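Local coordinates for coat protein (Sulfolobus turreted icosahedral virus, PDB 2BBD) that builds the virus shell as its major coat protein, with a double jelly-roll fold that suggests common ancestry with bacterial and eukaryotic virus capsids, at residues Asn27-Lys32 and Leu120-Ala125; Phe56-Val61 and Leu112-Glu117; Pro199-Tyr204 and Glu294-Leu299. One frame throughout, in Å; residues are numbered along the deposited sequence.

From the N terminus, the chain first reaches 27-32, where contact 1 opens; 87 residues later it closes against 120-125. Contact 2 nests inside that loop, 112-117 returning to meet 56-61 after 50 residues. Both contacts use strand 108-123, the sheet neighbour of strand 29-43, and the salt bridge from K32 to E117 joins them directly although their centres lie 24 Å apart. Contact 3 follows in series, its segments 199-204 and 294-299 enclosing 89 residues in the second half of the chain. Contacts 1 and 2 belong to the N-terminal jelly roll and contact 3 to the C-terminal one, on the far side of the chain's centre from contact 1.

Contact 1 (Asn27-Lys32 and Leu120-Ala125); sequences NNFIRK and LARFPA
P124, centre of an inverse gamma turn, stands with its CA-CB edge on one face of the F29 ring. F29 CB starts 3.4 Å from F123 O, and chi1 of -84° sets CG beside the backbone N, still close to that oxygen. Farther out, P124 CA lies over the ring centre, 3.5 Å from the centroid and 7° off the normal, a CH-pi contact, and CZ at the tip meets P124 CB. I30 and F123 form an antiparallel hydrogen-bonded pair, I30 N to F123 O at 2.9 Å and F123 N to I30 O at 3.0 Å. I30 CD1 touches A125 CB at 3.5 Å, while CG2 runs beside L120 CD2. The chain turns corners at R31 and A121-R122, within strands 29-43 and 108-123 of the N-terminal jelly roll; L120 N reaches R31 O, from above its carbonyl plane. R31 and K32 both face T155 of strand 145-158, a classic beta bulge. The R31 and R122 side chains pass with guanidinium planes 83° apart, R31 NH1 lying 3.9 Å from R122 CG. Both arginines form salt bridges with E157, and R122 also with E163 and E167, so these carboxylates probably offset the like charges.

Contact 2 (Phe56-Val61 and Leu112-Glu117); sequences FPYNLV and LNVMWE
Y58 turns its ring edge toward the face of W116, an offset edge-to-face pair with 5.5 Å between the Y58 centroid and that of the five-membered ring and 62° between the planes. V114 meets the loop with both branches: CG1 touches Y58 CD1 at 3.6 Å, CG2 touches P57 CG at 3.8 Å. With chi1 at -171°, CG1 is anti to the backbone N, and it also rests over the rim of the indole of W116. In the plane of that indole, Y58 O approaches CZ2 edge-on at 3.5 Å. Two pairs meet tip to tip, V61 CG2 with W116 CH2 at 3.6 Å and L60 CD1 with L112 CD1 at 3.7 Å. All this lies inside the N-terminal jelly roll, where strand 108-123 of one sheet faces the short 3-10 segment 58-60 that leads into strand 61-68 of the other. The loop's shape is set locally: a cis peptide precedes P57, whose CB covers the centre of the F56 ring, and L60 N bonds to P57 O at 3.0 Å. Beyond this shell, Y58 OH is hydrogen-bonded to N94 and W116 NE1 to G79 O, fixing the polar parts of both aromatic side chains. F64 adds a further edge-to-face partner for W116, and L60 O accepts a hydrogen bond from W14 NE1.

Contact 3 (Pro199-Tyr204 and Glu294-Leu299); sequences PIHVAY and EYDLAL
H201 ND1 donates to E294 OE1 at 2.7 Å, a His-carboxylate hydrogen bond with 140° at the hydrogen. The oxygen is met from above the carboxylate plane, and it lies at the edge of the imidazole, tilted 25° from the ring plane. Chi1 of 175° puts H201 CG anti to the backbone N, and the ring reaches over Y204, where CE1 lies 3.4 Å above the centre of the phenol. Y204 CD1 in turn packs on E294 CB. The other carboxylate oxygen, E294 OE2, is 2.8 Å from D296 OD1; two acceptors so close suggest that a proton may be shared or the acidity of one group shifted. These four side chains occupy one face of an antiparallel pair in which 200-204 forms an outer strand of a four-stranded sheet within the C-terminal jelly roll. I200 and L297 exchange backbone bonds at one end. Farther along, the register slips by one at a classic beta bulge: V202 and A203 both face Y295, V202 N giving to Y295 O at 3.1 Å and A203 O accepting from Y295 N at 3.0 Å. At the bulge V202 lies over one face of the Y295 ring, its CB 3.8 Å from the centroid in a CH-pi contact, and its CG1 is tight against CZ at 3.2 Å. V202 CG2 turns instead to L297 CG, 3.9 Å away. Strand 303-313 backs Y295 and L297 through V305, while T190 of strand 182-193 touches V202 and A203.

Contact 1 (Asn27-Lys32 and Leu120-Ala125)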
loop_
_atom_site.group_PDB
_atom_site.type_symbol
_atom_site.label_atom_id
_atom_site.label_comp_id
_atom_site.label_asym_id
_atom_site.label_seq_id
_atom_site.Cartn_x
_atom_site.Cartn_y
_atom_site.Cartn_z
ATOM N N ASN A 27 -0.063 -19.788 13.122
ATOM C CA ASN A 27 -0.170 -21.213 12.856
ATOM C C ASN A 27 0.986 -21.760 12.048
ATOM O O ASN A 27 1.349 -22.924 12.185
ATOM C CB ASN A 27 -1.464 -21.509 12.110
ATOM C CG ASN A 27 -2.694 -21.122 12.900
ATOM O OD1 ASN A 27 -3.811 -21.204 12.397
ATOM N ND2 ASN A 27 -2.496 -20.701 14.147
ATOM N N ASN A 28 1.542 -20.921 11.188
ATOM C CA ASN A 28 2.655 -21.299 10.328
ATOM C C ASN A 28 3.221 -20.019 9.752
ATOM O O ASN A 28 2.857 -18.914 10.187
ATOM C CB ASN A 28 2.165 -22.178 9.176
ATOM C CG ASN A 28 2.253 -23.658 9.487
ATOM O OD1 ASN A 28 3.311 -24.160 9.873
ATOM N ND2 ASN A 28 1.142 -24.370 9.308
ATOM N N PHE A 29 4.119 -20.166 8.786
ATOM C CA PHE A 29 4.679 -19.000 8.126
ATOM C C PHE A 29 3.501 -18.377 7.371
ATOM O O PHE A 29 2.576 -19.087 6.967
ATOM C CB PHE A 29 5.791 -19.411 7.150
ATOM C CG PHE A 29 7.145 -19.583 7.800
ATOM C CD1 PHE A 29 8.312 -19.338 7.075
ATOM C CD2 PHE A 29 7.258 -19.989 9.131
ATOM C CE1 PHE A 29 9.577 -19.494 7.666
ATOM C CE2 PHE A 29 8.518 -20.148 9.730
ATOM C CZ PHE A 29 9.674 -19.901 8.997
ATOM N N ILE A 30 3.537 -17.064 7.182
ATOM C CA ILE A 30 2.454 -16.353 6.503
ATOM C C ILE A 30 2.920 -15.686 5.212
ATOM O O ILE A 30 3.875 -14.914 5.221
ATOM C CB ILE A 30 1.863 -15.271 7.444
ATOM C CG1 ILE A 30 1.243 -15.949 8.674
ATOM C CG2 ILE A 30 0.849 -14.403 6.693
ATOM C CD1 ILE A 30 0.905 -14.983 9.813
ATOM N N ARG A 31 2.249 -15.990 4.106
ATOM C CA ARG A 31 2.598 -15.394 2.822
ATOM C C ARG A 31 1.774 -14.128 2.591
ATOM O O ARG A 31 2.251 -13.159 1.987
ATOM C CB ARG A 31 2.378 -16.395 1.691
ATOM C CG ARG A 31 3.325 -17.593 1.736
ATOM C CD ARG A 31 3.030 -18.524 0.593
ATOM N NE ARG A 31 3.412 -17.911 -0.674
ATOM C CZ ARG A 31 4.670 -17.808 -1.091
ATOM N NH1 ARG A 31 5.654 -18.286 -0.342
ATOM N NH2 ARG A 31 4.948 -17.214 -2.241
ATOM N N LYS A 32 0.533 -14.125 3.070
ATOM C CA LYS A 32 -0.281 -12.933 2.929
ATOM C C LYS A 32 -1.514 -12.875 3.822
ATOM O O LYS A 32 -1.934 -13.870 4.413
ATOM C CB LYS A 32 -0.685 -12.719 1.461
ATOM C CG LYS A 32 -1.799 -13.593 0.921
ATOM C CD LYS A 32 -2.218 -13.092 -0.477
ATOM C CE LYS A 32 -3.326 -13.942 -1.108
ATOM N NZ LYS A 32 -4.638 -13.797 -0.412
ATOM N N LEU A 120 3.226 -10.485 2.608
ATOM C CA LEU A 120 4.251 -10.598 3.638
ATOM C C LEU A 120 5.412 -11.467 3.185
ATOM O O LEU A 120 6.144 -11.987 4.019
ATOM C CB LEU A 120 3.675 -11.200 4.923
ATOM C CG LEU A 120 2.776 -10.341 5.814
ATOM C CD1 LEU A 120 1.455 -10.084 5.123
ATOM C CD2 LEU A 120 2.553 -11.058 7.135
ATOM N N ALA A 121 5.578 -11.626 1.874
ATOM C CA ALA A 121 6.651 -12.464 1.347
ATOM C C ALA A 121 6.447 -13.836 1.994
ATOM O O ALA A 121 5.451 -14.512 1.717
ATOM C CB ALA A 121 8.009 -11.871 1.727
ATOM N N ARG A 122 7.379 -14.261 2.836
ATOM C CA ARG A 122 7.198 -15.529 3.540
ATOM C C ARG A 122 7.662 -15.291 4.965
ATOM O O ARG A 122 8.739 -15.707 5.370
ATOM C CB ARG A 122 7.988 -16.665 2.886
ATOM C CG ARG A 122 7.366 -18.021 3.184
ATOM C CD ARG A 122 8.141 -19.169 2.572
ATOM N NE ARG A 122 9.478 -19.279 3.141
ATOM C CZ ARG A 122 10.311 -20.284 2.882
ATOM N NH1 ARG A 122 9.939 -21.264 2.061
ATOM N NH2 ARG A 122 11.511 -20.309 3.447
ATOM N N PHE A 123 6.817 -14.585 5.710
ATOM C CA PHE A 123 7.066 -14.199 7.092
ATOM C C PHE A 123 7.100 -15.382 8.060
ATOM O O PHE A 123 6.172 -16.189 8.104
ATOM C CB PHE A 123 5.980 -13.210 7.515
ATOM C CG PHE A 123 6.286 -12.470 8.771
ATOM C CD1 PHE A 123 7.260 -11.482 8.788
ATOM C CD2 PHE A 123 5.593 -12.756 9.945
ATOM C CE1 PHE A 123 7.547 -10.781 9.965
ATOM C CE2 PHE A 123 5.867 -12.062 11.126
ATOM C CZ PHE A 123 6.847 -11.071 11.137
ATOM N N PRO A 124 8.181 -15.498 8.851
ATOM C CA PRO A 124 8.341 -16.587 9.824
ATOM C C PRO A 124 7.506 -16.303 11.079
ATOM O O PRO A 124 8.039 -16.090 12.178
ATOM C CB PRO A 124 9.842 -16.575 10.091
ATOM C CG PRO A 124 10.161 -15.098 10.050
ATOM C CD PRO A 124 9.350 -14.593 8.860
ATOM N N ALA A 125 6.190 -16.308 10.898
ATOM C CA ALA A 125 5.250 -15.999 11.968
ATOM C C ALA A 125 5.382 -16.862 13.217
ATOM O O ALA A 125 5.168 -16.383 14.323
ATOM C CB ALA A 125 3.829 -16.070 11.431
#

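Contact 2 (Phe56-Val61 and Leu112-Glu117)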
loop_
_atom_site.group_PDB
_atom_site.type_symbol
_atom_site.label_atom_id
_atom_site.label_comp_id
_atom_site.label_asym_id
_atom_site.label_seq_id
_atom_site.Cartn_x
_atom_site.Cartn_y
_atom_site.Cartn_z
ATOM N N PHE A 56 -13.141 6.961 -2.641
ATOM C CA PHE A 56 -14.175 6.109 -2.062
ATOM C C PHE A 56 -14.270 4.942 -3.045
ATOM O O PHE A 56 -14.111 5.128 -4.255
ATOM C CB PHE A 56 -15.518 6.852 -1.980
ATOM C CG PHE A 56 -16.707 5.944 -1.743
ATOM C CD1 PHE A 56 -17.322 5.287 -2.807
ATOM C CD2 PHE A 56 -17.183 5.710 -0.454
ATOM C CE1 PHE A 56 -18.392 4.408 -2.594
ATOM C CE2 PHE A 56 -18.250 4.833 -0.232
ATOM C CZ PHE A 56 -18.856 4.179 -1.305
ATOM N N PRO A 57 -14.548 3.723 -2.559
ATOM C CA PRO A 57 -14.793 3.289 -1.180
ATOM C C PRO A 57 -13.553 2.917 -0.343
ATOM O O PRO A 57 -13.679 2.584 0.841
ATOM C CB PRO A 57 -15.738 2.106 -1.376
ATOM C CG PRO A 57 -15.163 1.450 -2.599
ATOM C CD PRO A 57 -14.811 2.627 -3.512
ATOM N N TYR A 58 -12.362 2.984 -0.937
ATOM C CA TYR A 58 -11.147 2.634 -0.205
ATOM C C TYR A 58 -10.904 3.486 1.029
ATOM O O TYR A 58 -10.317 2.999 1.999
ATOM C CB TYR A 58 -9.912 2.713 -1.107
ATOM C CG TYR A 58 -9.896 1.670 -2.196
ATOM C CD1 TYR A 58 -9.971 0.310 -1.888
ATOM C CD2 TYR A 58 -9.790 2.037 -3.535
ATOM C CE1 TYR A 58 -9.938 -0.652 -2.888
ATOM C CE2 TYR A 58 -9.756 1.081 -4.542
ATOM C CZ TYR A 58 -9.830 -0.257 -4.213
ATOM O OH TYR A 58 -9.784 -1.199 -5.205
ATOM N N ASN A 59 -11.337 4.751 0.999
ATOM C CA ASN A 59 -11.127 5.611 2.155
ATOM C C ASN A 59 -12.103 5.345 3.312
ATOM O O ASN A 59 -12.205 6.143 4.251
ATOM C CB ASN A 59 -11.150 7.094 1.760
ATOM C CG ASN A 59 -12.489 7.550 1.225
ATOM O OD1 ASN A 59 -13.439 6.777 1.117
ATOM N ND2 ASN A 59 -12.568 8.825 0.883
ATOM N N LEU A 60 -12.831 4.233 3.237
ATOM C CA LEU A 60 -13.720 3.856 4.338
ATOM C C LEU A 60 -12.815 3.309 5.448
ATOM O O LEU A 60 -13.262 3.045 6.572
ATOM C CB LEU A 60 -14.741 2.805 3.900
ATOM C CG LEU A 60 -15.890 3.333 3.030
ATOM C CD1 LEU A 60 -16.848 2.190 2.720
ATOM C CD2 LEU A 60 -16.627 4.456 3.762
ATOM N N VAL A 61 -11.541 3.113 5.103
ATOM C CA VAL A 61 -10.532 2.697 6.067
ATOM C C VAL A 61 -9.536 3.836 6.013
ATOM O O VAL A 61 -9.046 4.183 4.932
ATOM C CB VAL A 61 -9.795 1.376 5.689
ATOM C CG1 VAL A 61 -8.476 1.290 6.456
ATOM C CG2 VAL A 61 -10.644 0.153 6.071
ATOM N N LEU A 112 -21.828 -3.423 -0.294
ATOM C CA LEU A 112 -20.472 -2.969 -0.029
ATOM C C LEU A 112 -19.526 -4.177 -0.006
ATOM O O LEU A 112 -19.787 -5.171 0.687
ATOM C CB LEU A 112 -20.423 -2.239 1.317
ATOM C CG LEU A 112 -19.070 -1.841 1.915
ATOM C CD1 LEU A 112 -18.383 -0.750 1.074
ATOM C CD2 LEU A 112 -19.317 -1.345 3.321
ATOM N N ASN A 113 -18.440 -4.089 -0.775
ATOM C CA ASN A 113 -17.442 -5.157 -0.845
ATOM C C ASN A 113 -16.122 -4.576 -1.341
ATOM O O ASN A 113 -15.923 -4.369 -2.542
ATOM C CB ASN A 113 -17.914 -6.286 -1.772
ATOM C CG ASN A 113 -16.867 -7.392 -1.939
ATOM O OD1 ASN A 113 -15.902 -7.468 -1.184
ATOM N ND2 ASN A 113 -17.065 -8.253 -2.927
ATOM N N VAL A 114 -15.239 -4.301 -0.385
ATOM C CA VAL A 114 -13.928 -3.728 -0.638
ATOM C C VAL A 114 -12.838 -4.685 -0.147
ATOM O O VAL A 114 -12.926 -5.241 0.953
ATOM C CB VAL A 114 -13.776 -2.382 0.104
ATOM C CG1 VAL A 114 -12.493 -1.670 -0.342
ATOM C CG2 VAL A 114 -15.010 -1.506 -0.149
HETATM N N MSE A 115 -11.804 -4.862 -0.958
HETATM C CA MSE A 115 -10.721 -5.761 -0.598
HETATM C C MSE A 115 -9.337 -5.120 -0.613
HETATM O O MSE A 115 -9.056 -4.221 -1.420
HETATM C CB MSE A 115 -10.717 -6.967 -1.536
HETATM C CG MSE A 115 -9.751 -8.058 -1.107
HETATM SE SE MSE A 115 -9.647 -9.504 -2.378
HETATM C CE MSE A 115 -11.197 -10.523 -1.831
ATOM N N TRP A 116 -8.487 -5.591 0.299
ATOM C CA TRP A 116 -7.099 -5.149 0.419
ATOM C C TRP A 116 -6.292 -6.384 0.781
ATOM O O TRP A 116 -6.779 -7.255 1.504
ATOM C CB TRP A 116 -6.904 -4.158 1.555
ATOM C CG TRP A 116 -7.594 -2.853 1.429
ATOM C CD1 TRP A 116 -7.073 -1.694 0.930
ATOM C CD2 TRP A 116 -8.883 -2.524 1.952
ATOM N NE1 TRP A 116 -7.952 -0.659 1.127
ATOM C CE2 TRP A 116 -9.071 -1.139 1.755
ATOM C CE3 TRP A 116 -9.898 -3.264 2.575
ATOM C CZ2 TRP A 116 -10.230 -0.473 2.167
ATOM C CZ3 TRP A 116 -11.059 -2.596 2.981
ATOM C CH2 TRP A 116 -11.208 -1.214 2.776
ATOM N N GLU A 117 -5.063 -6.461 0.284
ATOM C CA GLU A 117 -4.197 -7.586 0.603
ATOM C C GLU A 117 -2.838 -7.084 1.036
ATOM O O GLU A 117 -2.372 -6.038 0.575
ATOM C CB GLU A 117 -4.021 -8.521 -0.593
ATOM C CG GLU A 117 -5.287 -9.219 -1.021
ATOM C CD GLU A 117 -5.026 -10.408 -1.930
ATOM O OE1 GLU A 117 -4.177 -10.295 -2.845
ATOM O OE2 GLU A 117 -5.685 -11.452 -1.731
#

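Contact 3 (Pro199-Tyr204 and Glu294-Leu299)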
loop_
_atom_site.group_PDB
_atom_site.type_symbol
_atom_site.label_atom_id
_atom_site.label_comp_id
_atom_site.label_asym_id
_atom_site.label_seq_id
_atom_site.Cartn_x
_atom_site.Cartn_y
_atom_site.Cartn_z
ATOM N N PRO A 199 9.951 19.990 -12.449
ATOM C CA PRO A 199 9.884 19.188 -11.220
ATOM C C PRO A 199 10.630 19.783 -10.030
ATOM O O PRO A 199 11.787 20.198 -10.146
ATOM C CB PRO A 199 10.468 17.843 -11.645
ATOM C CG PRO A 199 10.119 17.768 -13.116
ATOM C CD PRO A 199 10.420 19.180 -13.587
ATOM N N ILE A 200 9.956 19.829 -8.886
ATOM C CA ILE A 200 10.560 20.357 -7.672
ATOM C C ILE A 200 10.622 19.251 -6.619
ATOM O O ILE A 200 9.855 18.291 -6.665
ATOM C CB ILE A 200 9.766 21.556 -7.132
ATOM C CG1 ILE A 200 8.380 21.114 -6.671
ATOM C CG2 ILE A 200 9.641 22.624 -8.223
ATOM C CD1 ILE A 200 7.600 22.216 -6.022
ATOM N N HIS A 201 11.551 19.396 -5.681
ATOM C CA HIS A 201 11.764 18.416 -4.624
ATOM C C HIS A 201 10.552 18.107 -3.749
ATOM O O HIS A 201 9.970 19.002 -3.134
ATOM C CB HIS A 201 12.901 18.874 -3.712
ATOM C CG HIS A 201 13.118 17.979 -2.531
ATOM N ND1 HIS A 201 13.823 16.797 -2.613
ATOM C CD2 HIS A 201 12.681 18.067 -1.252
ATOM C CE1 HIS A 201 13.811 16.198 -1.435
ATOM N NE2 HIS A 201 13.125 16.947 -0.593
ATOM N N VAL A 202 10.185 16.830 -3.692
ATOM C CA VAL A 202 9.081 16.390 -2.853
ATOM C C VAL A 202 9.670 15.786 -1.565
ATOM O O VAL A 202 9.399 16.268 -0.465
ATOM C CB VAL A 202 8.230 15.328 -3.564
ATOM C CG1 VAL A 202 7.061 14.924 -2.675
ATOM C CG2 VAL A 202 7.732 15.873 -4.901
ATOM N N ALA A 203 10.485 14.745 -1.712
ATOM C CA ALA A 203 11.109 14.089 -0.564
ATOM C C ALA A 203 12.324 13.260 -0.964
ATOM O O ALA A 203 12.565 13.018 -2.149
ATOM C CB ALA A 203 10.088 13.181 0.144
ATOM N N TYR A 204 13.088 12.830 0.038
ATOM C CA TYR A 204 14.255 11.975 -0.181
ATOM C C TYR A 204 13.836 10.568 0.207
ATOM O O TYR A 204 13.013 10.391 1.105
ATOM C CB TYR A 204 15.426 12.390 0.717
ATOM C CG TYR A 204 16.035 13.738 0.394
ATOM C CD1 TYR A 204 16.827 13.919 -0.742
ATOM C CD2 TYR A 204 15.818 14.831 1.230
ATOM C CE1 TYR A 204 17.387 15.168 -1.036
ATOM C CE2 TYR A 204 16.369 16.071 0.951
ATOM C CZ TYR A 204 17.150 16.237 -0.181
ATOM O OH TYR A 204 17.668 17.485 -0.456
ATOM N N GLU A 294 16.146 11.768 -4.354
ATOM C CA GLU A 294 14.877 12.454 -4.160
ATOM C C GLU A 294 13.939 12.181 -5.322
ATOM O O GLU A 294 14.379 11.800 -6.411
ATOM C CB GLU A 294 15.116 13.965 -4.102
ATOM C CG GLU A 294 15.911 14.476 -5.311
ATOM C CD GLU A 294 15.893 15.988 -5.481
ATOM O OE1 GLU A 294 15.823 16.719 -4.468
ATOM O OE2 GLU A 294 15.967 16.449 -6.642
ATOM N N TYR A 295 12.643 12.354 -5.088
ATOM C CA TYR A 295 11.683 12.224 -6.174
ATOM C C TYR A 295 11.052 13.615 -6.252
ATOM O O TYR A 295 10.784 14.248 -5.226
ATOM C CB TYR A 295 10.668 11.094 -5.920
ATOM C CG TYR A 295 9.478 11.399 -5.038
ATOM C CD1 TYR A 295 8.317 11.949 -5.569
ATOM C CD2 TYR A 295 9.488 11.059 -3.683
ATOM C CE1 TYR A 295 7.189 12.150 -4.775
ATOM C CE2 TYR A 295 8.371 11.254 -2.885
ATOM C CZ TYR A 295 7.227 11.798 -3.434
ATOM O OH TYR A 295 6.124 12.007 -2.638
ATOM N N ASP A 296 10.878 14.106 -7.476
ATOM C CA ASP A 296 10.344 15.443 -7.712
ATOM C C ASP A 296 9.125 15.418 -8.618
ATOM O O ASP A 296 8.970 14.523 -9.449
ATOM C CB ASP A 296 11.420 16.314 -8.370
ATOM C CG ASP A 296 12.779 16.177 -7.701
ATOM O OD1 ASP A 296 13.797 16.185 -8.424
ATOM O OD2 ASP A 296 12.833 16.071 -6.458
ATOM N N LEU A 297 8.272 16.422 -8.466
ATOM C CA LEU A 297 7.079 16.512 -9.286
ATOM C C LEU A 297 6.827 17.914 -9.828
ATOM O O LEU A 297 7.236 18.912 -9.238
ATOM C CB LEU A 297 5.847 16.065 -8.495
ATOM C CG LEU A 297 5.744 14.617 -8.003
ATOM C CD1 LEU A 297 4.473 14.481 -7.157
ATOM C CD2 LEU A 297 5.717 13.643 -9.187
ATOM N N ALA A 298 6.166 17.963 -10.979
ATOM C CA ALA A 298 5.774 19.218 -11.597
ATOM C C ALA A 298 4.265 19.169 -11.472
ATOM O O ALA A 298 3.631 18.252 -11.999
ATOM C CB ALA A 298 6.184 19.257 -13.067
ATOM N N LEU A 299 3.689 20.142 -10.772
ATOM C CA LEU A 299 2.244 20.167 -10.567
ATOM C C LEU A 299 1.547 21.419 -11.091
ATOM O O LEU A 299 2.054 22.523 -10.940
ATOM C CB LEU A 299 1.930 20.025 -9.072
ATOM C CG LEU A 299 2.514 18.826 -8.326
ATOM C CD1 LEU A 299 2.165 18.935 -6.848
ATOM C CD2 LEU A 299 1.975 17.539 -8.912
#